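PDB 3H1T: type I site-specific restriction-modification system, R (Restriction) subunit from Vibrio vulnificus, which probably couples ATP hydrolysis to DNA translocation for restriction, here as a fragment carrying the helicase-like motor. Local coordinates for residues A372-H377 and F552-Y557. Residues are numbered along the deposited sequence; the frame is centred on the assembly and turned at random.
Sequences APYRVH and FNIIDY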
# COMPACT_ATOMS: atom_id res chain seq x y z
N ALA A 372 -0.70 8.43 5.49
CA ALA A 372 -0.88 9.38 6.58
C ALA A 372 -0.89 8.85 8.00
O ALA A 372 -1.44 7.78 8.28
CB ALA A 372 -2.14 10.21 6.32
N PRO A 373 -0.27 9.58 8.94
CA PRO A 373 -0.24 9.17 10.35
C PRO A 373 -1.61 9.45 11.02
O PRO A 373 -2.43 10.16 10.45
CB PRO A 373 0.91 10.00 10.92
CG PRO A 373 0.87 11.25 10.07
CD PRO A 373 0.68 10.68 8.69
N TYR A 374 -1.86 8.92 12.22
CA TYR A 374 -3.16 9.12 12.84
C TYR A 374 -3.16 9.29 14.36
O TYR A 374 -2.22 8.88 15.04
CB TYR A 374 -4.06 7.93 12.47
CG TYR A 374 -3.44 6.58 12.81
CD1 TYR A 374 -3.49 6.08 14.12
CD2 TYR A 374 -2.71 5.86 11.85
CE1 TYR A 374 -2.84 4.89 14.45
CE2 TYR A 374 -2.06 4.68 12.19
CZ TYR A 374 -2.13 4.20 13.48
OH TYR A 374 -1.46 3.03 13.77
N ARG A 375 -4.23 9.90 14.87
CA ARG A 375 -4.42 10.07 16.31
C ARG A 375 -5.62 9.22 16.71
O ARG A 375 -6.62 9.18 16.00
CB ARG A 375 -4.74 11.52 16.67
CG ARG A 375 -3.56 12.46 16.71
CD ARG A 375 -3.10 12.83 15.32
NE ARG A 375 -1.84 13.56 15.35
CZ ARG A 375 -1.68 14.79 15.83
NH1 ARG A 375 -2.72 15.46 16.34
NH2 ARG A 375 -0.48 15.35 15.84
N VAL A 376 -5.53 8.53 17.84
CA VAL A 376 -6.66 7.76 18.29
C VAL A 376 -7.30 8.44 19.49
O VAL A 376 -6.62 8.86 20.42
CB VAL A 376 -6.28 6.32 18.70
CG1 VAL A 376 -7.53 5.60 19.19
CG2 VAL A 376 -5.67 5.57 17.54
N HIS A 377 -8.62 8.57 19.44
CA HIS A 377 -9.39 9.17 20.52
C HIS A 377 -10.40 8.10 20.87
O HIS A 377 -11.40 7.92 20.16
CB HIS A 377 -10.11 10.43 20.06
CG HIS A 377 -9.20 11.48 19.50
ND1 HIS A 377 -8.14 11.99 20.20
CD2 HIS A 377 -9.20 12.12 18.30
CE1 HIS A 377 -7.52 12.90 19.46
NE2 HIS A 377 -8.15 13.00 18.31
N PHE A 552 -4.75 12.06 10.08
CA PHE A 552 -6.17 11.93 10.40
C PHE A 552 -6.47 11.40 11.79
O PHE A 552 -5.57 10.90 12.48
CB PHE A 552 -6.87 11.03 9.37
CG PHE A 552 -6.46 9.60 9.43
CD1 PHE A 552 -5.20 9.19 8.98
CD2 PHE A 552 -7.34 8.64 9.91
CE1 PHE A 552 -4.83 7.83 9.00
CE2 PHE A 552 -6.99 7.29 9.94
CZ PHE A 552 -5.73 6.88 9.49
N ASN A 553 -7.73 11.52 12.20
CA ASN A 553 -8.20 11.07 13.51
C ASN A 553 -9.06 9.83 13.41
O ASN A 553 -9.80 9.65 12.45
CB ASN A 553 -9.08 12.14 14.19
CG ASN A 553 -8.40 13.46 14.31
OD1 ASN A 553 -7.50 13.63 15.13
ND2 ASN A 553 -8.81 14.41 13.49
N ILE A 554 -8.95 8.97 14.41
CA ILE A 554 -9.78 7.79 14.50
C ILE A 554 -10.50 7.93 15.84
O ILE A 554 -9.90 7.75 16.90
CB ILE A 554 -8.96 6.50 14.52
CG1 ILE A 554 -8.32 6.25 13.14
CG2 ILE A 554 -9.85 5.33 14.88
CD1 ILE A 554 -7.41 4.99 13.12
N ILE A 555 -11.77 8.33 15.78
CA ILE A 555 -12.58 8.48 16.99
C ILE A 555 -13.28 7.13 17.19
O ILE A 555 -14.05 6.68 16.33
CB ILE A 555 -13.62 9.61 16.83
CG1 ILE A 555 -12.94 10.97 16.66
CG2 ILE A 555 -14.48 9.69 18.06
CD1 ILE A 555 -12.29 11.21 15.31
N ASP A 556 -12.98 6.47 18.31
CA ASP A 556 -13.52 5.14 18.63
C ASP A 556 -14.59 5.16 19.74
O ASP A 556 -14.27 5.33 20.92
CB ASP A 556 -12.36 4.23 19.07
CG ASP A 556 -12.74 2.76 19.11
OD1 ASP A 556 -13.92 2.42 18.88
OD2 ASP A 556 -11.84 1.93 19.38
N TYR A 557 -15.85 4.95 19.36
CA TYR A 557 -16.97 4.95 20.31
C TYR A 557 -17.33 3.55 20.79
O TYR A 557 -18.18 3.40 21.67
CB TYR A 557 -18.20 5.59 19.66
CG TYR A 557 -18.08 7.09 19.51
CD1 TYR A 557 -18.11 7.92 20.63
CD2 TYR A 557 -17.91 7.68 18.25
CE1 TYR A 557 -17.97 9.29 20.50
CE2 TYR A 557 -17.76 9.06 18.11
CZ TYR A 557 -17.80 9.86 19.25
OH TYR A 557 -17.67 11.22 19.13
O HOH W 1 -6.90 15.28 17.19
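Tyr374 lays its CB over one face of the Phe552 ring, 3.6 Å from the centroid, a CH-pi contact between neighbouring parallel strands in the sheet of the second RecA-like domain of the helicase motor. The two side chains point the same way side by side, with their ring planes oblique at 54°. Ile554 CD1 comes within 4.2 Å of Tyr374 CD1. Phe552 CG sits between its own backbone N and carbonyl carbon (chi1 68°), and the ring edge meets Ala372 O, 3.5 Å from CE1. Five backbone hydrogen bonds join the strands, from Phe552 N to Pro373 O through to Asp556 N to His377 O; Arg375 and His377 use both N and O, bonding to Phe552 and Ile554, and to Ile554 and Asp556. On the face with Arg375 and His377, the imidazole and the Asn553 amide have planes 30° apart, and His377 NE2 gives Asn553 OD1 a weak bond of 3.3 Å. A water lying in the imidazole plane, 2.8 Å from His377 NE2, donates to Asn553 OD1 at 2.7 Å. Outward, strand 518-524 flanks 552-556 and strand 576-582 flanks 374-381, while Thr562 of helix 561-564 touches Val376 and Ile554. Asp578 OD1 hydrogen-bonds His377 ND1 and Asn520 OD1 holds Asn553 ND2, bonds that restrain the turn of the imidazole and the amide.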